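Long-range contacts in transcriptional regulator, LacI family (Burkholderia phymatum, PDB 2RGY), which probably regulates transcription in the manner of the LacI family, with a periplasmic-binding-protein-like core that may sense a small effector such as a sugar: residues Leu8-Leu13 with His40-Thr45; Asp31-Ala36 with Ala251-Ile256; Gly136-Ser141 with Val164-Ser169; Phe171-Gly176 with Asn197-Val202. All blocks are in the same frame, centred on the assembly; numbering follows the deposited sequence.

Overall arrangement
The contacts form two groups, one in each half of the two-sheet chain. Interaction 1 pairs strands 10-14 and 40-44; helix 21-36, connecting them, supplies one side of interaction 2. Their centres are 11 Å apart and they touch through L34, I11 and L255. Interactions 3 and 4, with centres 12 Å apart, lie around strand 166-168 and the starts of helices 173-186 and 198-210, where S169 meets M200. Between the groups the centres are 28 to 33 Å apart. Interactions 1, 2 and 4 touch the second subunit. Along the chain the segments of interactions 1 and 2 alternate; 3 and 4 follow in series, between the two segments of interaction 2. Helix 244-260 returns to the first half, so neither half is continuous.

Interaction 1 (Leu8-Leu13 with His40-Thr45); sequences LGIIGL and HVVVAT
G9 O accepts two bonds, one from the backbone N of H40 at 3.2 Å and one from a water. The water donates to G9 O over 2.6 Å. It is also hydrogen-bonded to H40 ND1 at 2.8 Å, bridging the imidazole to the carbonyl that already receives its backbone N-H. The other ring nitrogen, H40 NE2, is satisfied by F62 O of the second subunit, and the two rings stack.

From here the strands run parallel, pairing I10 with H40 and L13 with V43 at the ends, and the bonds pass back and forth. I11 N donates to H40 O, V42 N to I11 O, L13 N to V42 O at 2.9 Å, and A44 N to L13 O. Each of these four carbonyls also receives a softer CA-H...O contact, for example from I10 CA to H40 O at 3.4 Å. The backbone of I10 and G12 turns the other way, to D69, G70 and V72, while V41 to V43 pair antiparallel with a strand of the second subunit.

Side chains add apolar contact on both faces. I10 CG2, anti to the backbone N, presses on V42 CG2 at 3.4 Å, tighter than usual for two carbons. I10 CD1 reaches H40 CB at 3.6 Å. On the face of I11 and L13, V41 CG2 lies against L13 CB at 3.9 Å.

Strand 10-14, helix 21-36 and strand 40-44 form a classic beta-alpha-beta crossover of a parallel, Rossmann-like sheet, here continued across the dimer interface through its outer strand.

Interaction 2 (Asp31-Ala36 with Ala251-Ile256); sequences DLELRA and AVRWLI
The R253 guanidinium turns its edge to E33, with E33 OE1 in its plane, while OE1 itself is met from above the carboxylate plane. The two planes are 80° apart. R253 NE donates to E33 OE1 at 3.0 Å in a nearly straight bond, making a salt bridge. The guanidinium also has a cation-pi partner in W264, and E33 OE2 accepts from Q249 NE2, so both carboxylate oxygens are gripped from helix 244-260.

E33 bends at its second torsion (chi2 -52°), which swings CD aside, whereas R253 runs extended from CG to NE. Nearer the helix backbones the contact is apolar: E33 CB meets V252 CG1 at 3.7 Å. I256 CD1 fits against helix 21-36, 3.6 Å from E33 O, and reaches L34 CD2 at 4.2 Å.

The axes of the two helix segments cross at 35°, 9.7 Å apart, with their N-to-C directions roughly alike. Both helices pack against strand 10-14, where L34, L255 and I256 all touch I11; A251 and L255 also rest on V94 of strand 93-96, and on helix 21-36 R35 bonds to T45 of the second subunit.

Interaction 3 (Gly136-Ser141 with Val164-Ser169); sequences GPFTAS and VPLIES
F138 and E168 stack: the ring and carboxylate planes are only 18° apart, and the aliphatic part of the glutamate lies over one face of the ring. E168 CG sits above its centre, 3.6 Å from the centroid, in a CH-pi contact. Further out, E168 OE1 comes over the rim of the same face, 3.3 Å from F138 CD1. The other oxygen reaches past the ring to the backbone: F138 N donates to E168 OE2 over 3.2 Å in a nearly straight bond, approaching from above the carboxylate plane. This bond gives OE2 a donor while OE1 lies over the ring. E168 CG is anti to the backbone N (chi1 -164°) and the chain is extended beyond it, which lets one side chain span both the ring and the N-H.

L166 approaches the ring differently, at its edge and in its plane, its CD1 lying 3.5 Å from F138 CZ and equally close to CE2. The two side chains run antiparallel past one another. Beside them, P137 CD packs on S169 O at 3.3 Å; the proline nitrogen has no hydrogen to give.

P137 opens a type I turn, closed by A140 N on P137 O, and A140 is the N-cap of helix 141-155. P137 and A140 also touch H76, which follows strand 70-73 of the other sheet. Strand 166-168 is outermost in its sheet; I167, and P165 just before the strand, bond to strand 131-135. L166 packs on L147 and F151 of helix 141-155, and I167 on helix 173-186.

Interaction 4 (Phe171-Gly176 with Asn197-Val202); sequences FSPEGG and NDTMAV
M200, a selenomethionine, meets G176, S172 and F171 in turn, from CB to CE. Its CB meets G176 CA at 3.7 Å, where the absence of a side chain on the glycine allows the CA atoms of the two residues to come within 4.0 Å. CG lies 3.7 Å from S172 O. SE then settles against the backbone of F171, 3.5 Å from its N. The chain bends at the last torsion (chi3 -67°), and CE ends beside the phenylalanine ring, 3.9 Å from F171 CD1.

The two helices meet at their N-terminal ends, each with a side-chain N-cap. S172 OG accepts from G175 N, and it is also bonded to D170 OD1. N197 OD1 accepts from M200 N at 2.8 Å, coming from above the amide carbonyl plane. Both segments follow strands, 166-168 and 192-195; loops at the C-terminal ends of such strands line the interdomain cleft in periplasmic-binding-protein folds, and F171, whose ring meets that of H76 at a steep angle, is consistent with that position.

N197 also bridges the two segments. Its CG lies between the backbone N and the carbonyl carbon (chi1 80°), and ND2 donates to F171 O over 3.0 Å, so one amide both caps its own helix and holds the neighbouring loop. The amide and F171 ring planes are inclined at 46°. T199 CG2 packs on P173 CG at 3.5 Å, while P173 also touches Y232 of the second subunit and its carbonyl accepts from S203 OG.

Interaction 1 (Leu8-Leu13 with His40-Thr45)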
loop_
_atom_site.group_PDB
_atom_site.type_symbol
_atom_site.label_atom_id
_atom_site.label_comp_id
_atom_site.label_asym_id
_atom_site.label_seq_id
_atom_site.Cartn_x
_atom_site.Cartn_y
_atom_site.Cartn_z
ATOM N N LEU A 8 -1.735 -23.376 -19.150
ATOM C CA LEU A 8 -1.419 -21.961 -19.513
ATOM C C LEU A 8 -0.214 -21.444 -18.736
ATOM O O LEU A 8 0.469 -20.524 -19.176
ATOM C CB LEU A 8 -2.633 -21.064 -19.238
ATOM C CG LEU A 8 -2.536 -19.552 -19.463
ATOM C CD1 LEU A 8 -2.219 -19.236 -20.926
ATOM C CD2 LEU A 8 -3.875 -18.925 -19.070
ATOM N N GLY A 9 0.044 -22.040 -17.578
ATOM C CA GLY A 9 1.169 -21.615 -16.761
ATOM C C GLY A 9 0.898 -20.334 -15.985
ATOM O O GLY A 9 1.832 -19.643 -15.573
ATOM N N ILE A 10 -0.381 -20.017 -15.794
ATOM C CA ILE A 10 -0.781 -18.815 -15.064
ATOM C C ILE A 10 -1.862 -19.118 -14.038
ATOM O O ILE A 10 -2.801 -19.872 -14.303
ATOM C CB ILE A 10 -1.386 -17.726 -15.989
ATOM C CG1 ILE A 10 -0.585 -17.593 -17.281
ATOM C CG2 ILE A 10 -1.417 -16.397 -15.266
ATOM C CD1 ILE A 10 0.874 -17.359 -17.082
ATOM N N ILE A 11 -1.727 -18.522 -12.864
ATOM C CA ILE A 11 -2.725 -18.676 -11.828
ATOM C C ILE A 11 -3.347 -17.298 -11.687
ATOM O O ILE A 11 -2.647 -16.292 -11.745
ATOM C CB ILE A 11 -2.090 -19.150 -10.496
ATOM C CG1 ILE A 11 -1.846 -20.661 -10.568
ATOM C CG2 ILE A 11 -2.998 -18.810 -9.317
ATOM C CD1 ILE A 11 -1.327 -21.276 -9.280
ATOM N N GLY A 12 -4.664 -17.240 -11.554
ATOM C CA GLY A 12 -5.316 -15.950 -11.418
ATOM C C GLY A 12 -5.455 -15.560 -9.963
ATOM O O GLY A 12 -5.558 -16.431 -9.107
ATOM N N LEU A 13 -5.454 -14.262 -9.679
ATOM C CA LEU A 13 -5.580 -13.776 -8.311
ATOM C C LEU A 13 -6.515 -12.578 -8.198
ATOM O O LEU A 13 -6.313 -11.563 -8.862
ATOM C CB LEU A 13 -4.210 -13.373 -7.758
ATOM C CG LEU A 13 -4.225 -12.546 -6.464
ATOM C CD1 LEU A 13 -4.860 -13.339 -5.330
ATOM C CD2 LEU A 13 -2.798 -12.157 -6.099
ATOM N N HIS A 40 3.571 -17.524 -13.872
ATOM C CA HIS A 40 3.085 -16.170 -13.640
ATOM C C HIS A 40 1.732 -15.997 -12.951
ATOM O O HIS A 40 0.952 -16.935 -12.801
ATOM C CB HIS A 40 3.038 -15.422 -14.969
ATOM C CG HIS A 40 4.319 -15.464 -15.743
ATOM N ND1 HIS A 40 4.775 -16.603 -16.374
ATOM C CD2 HIS A 40 5.217 -14.493 -16.025
ATOM C CE1 HIS A 40 5.895 -16.328 -17.018
ATOM N NE2 HIS A 40 6.185 -15.055 -16.823
ATOM N N VAL A 41 1.460 -14.764 -12.550
ATOM C CA VAL A 41 0.212 -14.443 -11.893
ATOM C C VAL A 41 -0.483 -13.293 -12.614
ATOM O O VAL A 41 0.137 -12.287 -12.961
ATOM C CB VAL A 41 0.449 -14.032 -10.434
ATOM C CG1 VAL A 41 1.367 -12.831 -10.391
ATOM C CG2 VAL A 41 -0.869 -13.720 -9.748
ATOM N N VAL A 42 -1.769 -13.472 -12.866
ATOM C CA VAL A 42 -2.578 -12.446 -13.485
ATOM C C VAL A 42 -3.420 -11.925 -12.333
ATOM O O VAL A 42 -4.063 -12.708 -11.632
ATOM C CB VAL A 42 -3.506 -13.020 -14.567
ATOM C CG1 VAL A 42 -4.627 -12.028 -14.868
ATOM C CG2 VAL A 42 -2.707 -13.298 -15.830
ATOM N N VAL A 43 -3.398 -10.615 -12.116
ATOM C CA VAL A 43 -4.170 -10.036 -11.029
ATOM C C VAL A 43 -5.390 -9.300 -11.547
ATOM O O VAL A 43 -5.380 -8.732 -12.645
ATOM C CB VAL A 43 -3.329 -9.045 -10.188
ATOM C CG1 VAL A 43 -4.151 -8.541 -8.996
ATOM C CG2 VAL A 43 -2.065 -9.723 -9.701
ATOM N N ALA A 44 -6.445 -9.322 -10.742
ATOM C CA ALA A 44 -7.678 -8.648 -11.086
ATOM C C ALA A 44 -8.286 -8.082 -9.806
ATOM O O ALA A 44 -8.204 -8.704 -8.748
ATOM C CB ALA A 44 -8.634 -9.624 -11.736
ATOM N N THR A 45 -8.864 -6.891 -9.900
ATOM C CA THR A 45 -9.506 -6.263 -8.757
ATOM C C THR A 45 -10.864 -5.741 -9.205
ATOM O O THR A 45 -11.194 -5.801 -10.390
ATOM C CB THR A 45 -8.669 -5.103 -8.197
ATOM O OG1 THR A 45 -9.282 -4.631 -6.989
ATOM C CG2 THR A 45 -8.579 -3.953 -9.205
HETATM O O HOH W 1 3.684 -19.031 -17.310
#

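Interaction 2 (Asp31-Ala36 with Ala251-Ile256)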
loop_
_atom_site.group_PDB
_atom_site.type_symbol
_atom_site.label_atom_id
_atom_site.label_comp_id
_atom_site.label_asym_id
_atom_site.label_seq_id
_atom_site.Cartn_x
_atom_site.Cartn_y
_atom_site.Cartn_z
ATOM N N ASP A 31 2.919 -13.940 -6.009
ATOM C CA ASP A 31 3.916 -13.747 -7.066
ATOM C C ASP A 31 5.155 -14.596 -6.782
ATOM O O ASP A 31 5.691 -15.255 -7.670
ATOM C CB ASP A 31 4.300 -12.257 -7.153
ATOM C CG ASP A 31 5.438 -11.987 -8.141
ATOM O OD1 ASP A 31 5.414 -12.542 -9.261
ATOM O OD2 ASP A 31 6.354 -11.196 -7.807
ATOM N N LEU A 32 5.573 -14.583 -5.522
ATOM C CA LEU A 32 6.742 -15.309 -5.042
ATOM C C LEU A 32 6.661 -16.821 -5.251
ATOM O O LEU A 32 7.563 -17.427 -5.837
ATOM C CB LEU A 32 6.931 -14.997 -3.555
ATOM C CG LEU A 32 8.328 -14.766 -2.987
ATOM C CD1 LEU A 32 9.124 -13.882 -3.929
ATOM C CD2 LEU A 32 8.217 -14.106 -1.601
ATOM N N GLU A 33 5.585 -17.435 -4.770
ATOM C CA GLU A 33 5.437 -18.875 -4.908
ATOM C C GLU A 33 5.325 -19.303 -6.367
ATOM O O GLU A 33 5.780 -20.387 -6.742
ATOM C CB GLU A 33 4.226 -19.364 -4.118
ATOM C CG GLU A 33 4.386 -19.238 -2.599
ATOM C CD GLU A 33 5.677 -19.878 -2.059
ATOM O OE1 GLU A 33 6.018 -21.011 -2.465
ATOM O OE2 GLU A 33 6.346 -19.247 -1.208
ATOM N N LEU A 34 4.718 -18.455 -7.189
ATOM C CA LEU A 34 4.572 -18.768 -8.602
ATOM C C LEU A 34 5.900 -18.606 -9.334
ATOM O O LEU A 34 6.224 -19.399 -10.212
ATOM C CB LEU A 34 3.513 -17.871 -9.239
ATOM C CG LEU A 34 2.066 -18.314 -9.051
ATOM C CD1 LEU A 34 1.144 -17.225 -9.536
ATOM C CD2 LEU A 34 1.824 -19.592 -9.833
ATOM N N ARG A 35 6.664 -17.579 -8.974
ATOM C CA ARG A 35 7.958 -17.352 -9.609
ATOM C C ARG A 35 8.855 -18.556 -9.328
ATOM O O ARG A 35 9.577 -19.024 -10.209
ATOM C CB ARG A 35 8.625 -16.101 -9.047
ATOM C CG ARG A 35 9.871 -15.689 -9.810
ATOM C CD ARG A 35 9.478 -15.019 -11.123
ATOM N NE ARG A 35 8.664 -13.832 -10.868
ATOM C CZ ARG A 35 9.151 -12.644 -10.520
ATOM N NH1 ARG A 35 10.462 -12.459 -10.393
ATOM N NH2 ARG A 35 8.318 -11.642 -10.268
ATOM N N ALA A 36 8.788 -19.047 -8.094
ATOM C CA ALA A 36 9.577 -20.197 -7.661
ATOM C C ALA A 36 9.373 -21.404 -8.580
ATOM O O ALA A 36 10.285 -22.221 -8.753
ATOM C CB ALA A 36 9.210 -20.565 -6.223
ATOM N N ALA A 251 -1.654 -21.297 1.186
ATOM C CA ALA A 251 -2.843 -21.369 0.352
ATOM C C ALA A 251 -2.405 -21.501 -1.105
ATOM O O ALA A 251 -2.942 -22.308 -1.854
ATOM C CB ALA A 251 -3.692 -20.106 0.528
ATOM N N VAL A 252 -1.407 -20.717 -1.499
ATOM C CA VAL A 252 -0.914 -20.757 -2.866
ATOM C C VAL A 252 -0.149 -22.049 -3.162
ATOM O O VAL A 252 -0.233 -22.575 -4.264
ATOM C CB VAL A 252 -0.037 -19.529 -3.172
ATOM C CG1 VAL A 252 0.530 -19.629 -4.573
ATOM C CG2 VAL A 252 -0.876 -18.259 -3.049
ATOM N N ARG A 253 0.594 -22.561 -2.183
ATOM C CA ARG A 253 1.325 -23.813 -2.379
ATOM C C ARG A 253 0.340 -24.968 -2.569
ATOM O O ARG A 253 0.543 -25.831 -3.424
ATOM C CB ARG A 253 2.240 -24.092 -1.188
ATOM C CG ARG A 253 3.490 -23.231 -1.199
ATOM C CD ARG A 253 4.385 -23.511 -0.007
ATOM N NE ARG A 253 5.650 -22.793 -0.126
ATOM C CZ ARG A 253 6.598 -22.782 0.803
ATOM N NH1 ARG A 253 6.428 -23.447 1.936
ATOM N NH2 ARG A 253 7.719 -22.112 0.591
ATOM N N TRP A 254 -0.727 -24.970 -1.777
ATOM C CA TRP A 254 -1.754 -25.999 -1.869
ATOM C C TRP A 254 -2.317 -26.003 -3.286
ATOM O O TRP A 254 -2.475 -27.059 -3.897
ATOM C CB TRP A 254 -2.884 -25.716 -0.880
ATOM C CG TRP A 254 -3.977 -26.740 -0.907
ATOM C CD1 TRP A 254 -3.957 -27.972 -0.315
ATOM C CD2 TRP A 254 -5.244 -26.633 -1.573
ATOM N NE1 TRP A 254 -5.137 -28.638 -0.570
ATOM C CE2 TRP A 254 -5.943 -27.838 -1.344
ATOM C CE3 TRP A 254 -5.860 -25.635 -2.346
ATOM C CZ2 TRP A 254 -7.231 -28.077 -1.861
ATOM C CZ3 TRP A 254 -7.144 -25.871 -2.861
ATOM C CH2 TRP A 254 -7.810 -27.082 -2.614
ATOM N N LEU A 255 -2.597 -24.809 -3.803
ATOM C CA LEU A 255 -3.142 -24.659 -5.147
ATOM C C LEU A 255 -2.138 -25.121 -6.201
ATOM O O LEU A 255 -2.497 -25.793 -7.164
ATOM C CB LEU A 255 -3.529 -23.196 -5.382
ATOM C CG LEU A 255 -4.226 -22.856 -6.700
ATOM C CD1 LEU A 255 -5.526 -23.647 -6.797
ATOM C CD2 LEU A 255 -4.490 -21.355 -6.778
ATOM N N ILE A 256 -0.876 -24.768 -6.010
ATOM C CA ILE A 256 0.159 -25.158 -6.955
ATOM C C ILE A 256 0.295 -26.689 -7.000
ATOM O O ILE A 256 0.502 -27.262 -8.069
ATOM C CB ILE A 256 1.506 -24.452 -6.607
ATOM C CG1 ILE A 256 1.368 -22.946 -6.900
ATOM C CG2 ILE A 256 2.650 -25.045 -7.414
ATOM C CD1 ILE A 256 2.604 -22.113 -6.592
#

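Interaction 3 (Gly136-Ser141 with Val164-Ser169)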
loop_
_atom_site.group_PDB
_atom_site.type_symbol
_atom_site.label_atom_id
_atom_site.label_comp_id
_atom_site.label_asym_id
_atom_site.label_seq_id
_atom_site.Cartn_x
_atom_site.Cartn_y
_atom_site.Cartn_z
ATOM N N GLY A 136 -15.429 -3.269 10.552
ATOM C CA GLY A 136 -15.583 -3.327 9.118
ATOM C C GLY A 136 -17.042 -3.636 8.881
ATOM O O GLY A 136 -17.829 -3.615 9.829
ATOM N N PRO A 137 -17.447 -3.917 7.637
ATOM C CA PRO A 137 -18.855 -4.221 7.388
ATOM C C PRO A 137 -19.339 -5.406 8.212
ATOM O O PRO A 137 -18.626 -6.397 8.389
ATOM C CB PRO A 137 -18.895 -4.499 5.883
ATOM C CG PRO A 137 -17.482 -4.898 5.550
ATOM C CD PRO A 137 -16.667 -3.959 6.390
ATOM N N PHE A 138 -20.560 -5.288 8.718
ATOM C CA PHE A 138 -21.157 -6.340 9.522
ATOM C C PHE A 138 -21.351 -7.618 8.718
ATOM O O PHE A 138 -21.476 -8.701 9.295
ATOM C CB PHE A 138 -22.498 -5.865 10.087
ATOM C CG PHE A 138 -22.365 -4.868 11.219
ATOM C CD1 PHE A 138 -23.477 -4.155 11.666
ATOM C CD2 PHE A 138 -21.122 -4.644 11.842
ATOM C CE1 PHE A 138 -23.368 -3.225 12.711
ATOM C CE2 PHE A 138 -20.991 -3.723 12.885
ATOM C CZ PHE A 138 -22.122 -3.009 13.323
ATOM N N THR A 139 -21.380 -7.491 7.391
ATOM C CA THR A 139 -21.555 -8.652 6.517
ATOM C C THR A 139 -20.249 -9.393 6.204
ATOM O O THR A 139 -20.266 -10.420 5.522
ATOM C CB THR A 139 -22.232 -8.269 5.178
ATOM O OG1 THR A 139 -21.541 -7.158 4.583
ATOM C CG2 THR A 139 -23.707 -7.918 5.402
ATOM N N ALA A 140 -19.122 -8.879 6.685
ATOM C CA ALA A 140 -17.838 -9.543 6.447
ATOM C C ALA A 140 -17.644 -10.567 7.564
ATOM O O ALA A 140 -17.565 -10.199 8.735
ATOM C CB ALA A 140 -16.699 -8.527 6.453
ATOM N N SER A 141 -17.571 -11.848 7.203
ATOM C CA SER A 141 -17.416 -12.910 8.195
ATOM C C SER A 141 -16.135 -12.788 9.017
ATOM O O SER A 141 -16.122 -13.117 10.196
ATOM C CB SER A 141 -17.475 -14.297 7.529
ATOM O OG SER A 141 -16.331 -14.544 6.732
ATOM N N VAL A 164 -21.359 -1.095 24.515
ATOM C CA VAL A 164 -20.143 -0.622 23.857
ATOM C C VAL A 164 -20.399 0.080 22.527
ATOM O O VAL A 164 -20.959 -0.509 21.604
ATOM C CB VAL A 164 -19.167 -1.804 23.612
ATOM C CG1 VAL A 164 -17.941 -1.334 22.837
ATOM C CG2 VAL A 164 -18.756 -2.413 24.940
ATOM N N PRO A 165 -20.008 1.358 22.421
ATOM C CA PRO A 165 -20.220 2.074 21.157
ATOM C C PRO A 165 -19.503 1.340 20.016
ATOM O O PRO A 165 -18.315 1.025 20.109
ATOM C CB PRO A 165 -19.642 3.465 21.436
ATOM C CG PRO A 165 -18.712 3.252 22.606
ATOM C CD PRO A 165 -19.465 2.260 23.449
ATOM N N LEU A 166 -20.246 1.066 18.953
ATOM C CA LEU A 166 -19.735 0.338 17.806
ATOM C C LEU A 166 -20.136 1.055 16.519
ATOM O O LEU A 166 -21.322 1.183 16.217
ATOM C CB LEU A 166 -20.321 -1.081 17.824
ATOM C CG LEU A 166 -19.830 -2.203 16.903
ATOM C CD1 LEU A 166 -19.743 -1.682 15.490
ATOM C CD2 LEU A 166 -18.479 -2.731 17.359
ATOM N N ILE A 167 -19.150 1.530 15.766
ATOM C CA ILE A 167 -19.418 2.218 14.502
ATOM C C ILE A 167 -19.074 1.272 13.354
ATOM O O ILE A 167 -17.944 0.807 13.258
ATOM C CB ILE A 167 -18.541 3.478 14.341
ATOM C CG1 ILE A 167 -18.561 4.320 15.620
ATOM C CG2 ILE A 167 -19.051 4.305 13.183
ATOM C CD1 ILE A 167 -19.916 4.944 15.937
ATOM N N GLU A 168 -20.042 0.977 12.491
ATOM C CA GLU A 168 -19.786 0.098 11.354
ATOM C C GLU A 168 -19.088 0.926 10.279
ATOM O O GLU A 168 -19.522 2.036 9.965
ATOM C CB GLU A 168 -21.093 -0.461 10.789
ATOM C CG GLU A 168 -20.901 -1.673 9.876
ATOM C CD GLU A 168 -22.132 -1.991 9.034
ATOM O OE1 GLU A 168 -23.271 -1.701 9.477
ATOM O OE2 GLU A 168 -21.968 -2.549 7.931
ATOM N N SER A 169 -18.001 0.394 9.725
ATOM C CA SER A 169 -17.272 1.102 8.678
ATOM C C SER A 169 -16.919 0.164 7.517
ATOM O O SER A 169 -17.477 -0.926 7.416
ATOM C CB SER A 169 -16.014 1.755 9.248
ATOM O OG SER A 169 -15.490 2.682 8.317
#

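Interaction 4 (Phe171-Gly176 with Asn197-Val202)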
loop_
_atom_site.group_PDB
_atom_site.type_symbol
_atom_site.label_atom_id
_atom_site.label_comp_id
_atom_site.label_asym_id
_atom_site.label_seq_id
_atom_site.Cartn_x
_atom_site.Cartn_y
_atom_site.Cartn_z
ATOM N N PHE A 171 -13.371 -0.589 6.335
ATOM C CA PHE A 171 -11.949 -0.948 6.231
ATOM C C PHE A 171 -11.064 0.049 5.475
ATOM O O PHE A 171 -9.851 -0.160 5.387
ATOM C CB PHE A 171 -11.758 -2.321 5.558
ATOM C CG PHE A 171 -12.161 -3.495 6.408
ATOM C CD1 PHE A 171 -11.805 -3.559 7.757
ATOM C CD2 PHE A 171 -12.849 -4.568 5.841
ATOM C CE1 PHE A 171 -12.129 -4.681 8.539
ATOM C CE2 PHE A 171 -13.179 -5.695 6.605
ATOM C CZ PHE A 171 -12.815 -5.752 7.960
ATOM N N SER A 172 -11.647 1.108 4.920
ATOM C CA SER A 172 -10.860 2.092 4.166
ATOM C C SER A 172 -10.369 3.268 5.006
ATOM O O SER A 172 -10.882 3.524 6.090
ATOM C CB SER A 172 -11.688 2.658 3.014
ATOM O OG SER A 172 -12.754 3.452 3.518
ATOM N N PRO A 173 -9.371 4.016 4.497
ATOM C CA PRO A 173 -8.840 5.169 5.230
ATOM C C PRO A 173 -9.926 6.195 5.542
ATOM O O PRO A 173 -10.062 6.632 6.685
ATOM C CB PRO A 173 -7.782 5.734 4.279
ATOM C CG PRO A 173 -7.309 4.525 3.545
ATOM C CD PRO A 173 -8.606 3.799 3.256
ATOM N N GLU A 174 -10.690 6.578 4.521
ATOM C CA GLU A 174 -11.762 7.562 4.686
ATOM C C GLU A 174 -12.876 7.040 5.596
ATOM O O GLU A 174 -13.485 7.809 6.343
ATOM C CB GLU A 174 -12.357 7.945 3.329
ATOM C CG GLU A 174 -12.996 6.774 2.592
ATOM C CD GLU A 174 -12.031 6.051 1.662
ATOM O OE1 GLU A 174 -10.823 5.972 1.983
ATOM O OE2 GLU A 174 -12.491 5.549 0.607
ATOM N N GLY A 175 -13.143 5.736 5.522
ATOM C CA GLY A 175 -14.174 5.146 6.361
ATOM C C GLY A 175 -13.786 5.249 7.823
ATOM O O GLY A 175 -14.591 5.619 8.664
ATOM N N GLY A 176 -12.536 4.917 8.122
ATOM C CA GLY A 176 -12.062 4.981 9.488
ATOM C C GLY A 176 -12.096 6.394 10.034
ATOM O O GLY A 176 -12.422 6.603 11.199
ATOM N N ASN A 197 -9.091 -2.893 11.662
ATOM C CA ASN A 197 -7.883 -3.038 10.851
ATOM C C ASN A 197 -6.985 -1.827 11.064
ATOM O O ASN A 197 -7.459 -0.764 11.472
ATOM C CB ASN A 197 -8.222 -3.252 9.361
ATOM C CG ASN A 197 -8.568 -1.967 8.621
ATOM O OD1 ASN A 197 -8.914 -0.947 9.220
ATOM N ND2 ASN A 197 -8.493 -2.025 7.293
ATOM N N ASP A 198 -5.691 -2.006 10.822
ATOM C CA ASP A 198 -4.714 -0.938 11.011
ATOM C C ASP A 198 -5.027 0.324 10.205
ATOM O O ASP A 198 -4.771 1.435 10.672
ATOM C CB ASP A 198 -3.302 -1.435 10.661
ATOM C CG ASP A 198 -2.770 -2.453 11.668
ATOM O OD1 ASP A 198 -3.364 -2.594 12.757
ATOM O OD2 ASP A 198 -1.751 -3.109 11.380
ATOM N N THR A 199 -5.571 0.150 9.005
ATOM C CA THR A 199 -5.903 1.282 8.147
ATOM C C THR A 199 -6.850 2.244 8.847
ATOM O O THR A 199 -6.570 3.435 8.944
ATOM C CB THR A 199 -6.550 0.813 6.827
ATOM O OG1 THR A 199 -5.577 0.094 6.060
ATOM C CG2 THR A 199 -7.041 2.004 5.999
HETATM N N MSE A 200 -7.968 1.731 9.345
HETATM C CA MSE A 200 -8.922 2.597 10.016
HETATM C C MSE A 200 -8.309 3.139 11.317
HETATM O O MSE A 200 -8.583 4.273 11.716
HETATM C CB MSE A 200 -10.229 1.847 10.304
HETATM C CG MSE A 200 -10.990 1.359 9.058
HETATM SE SE MSE A 200 -12.677 0.777 9.430
HETATM C CE MSE A 200 -12.322 -0.693 10.397
ATOM N N ALA A 201 -7.473 2.333 11.968
ATOM C CA ALA A 201 -6.824 2.747 13.211
ATOM C C ALA A 201 -5.939 3.961 12.964
ATOM O O ALA A 201 -5.912 4.892 13.761
ATOM C CB ALA A 201 -5.989 1.600 13.790
ATOM N N VAL A 202 -5.203 3.943 11.862
ATOM C CA VAL A 202 -4.329 5.058 11.535
ATOM C C VAL A 202 -5.147 6.323 11.330
ATOM O O VAL A 202 -4.737 7.393 11.766
ATOM C CB VAL A 202 -3.500 4.769 10.280
ATOM C CG1 VAL A 202 -2.781 6.038 9.823
ATOM C CG2 VAL A 202 -2.498 3.675 10.584
#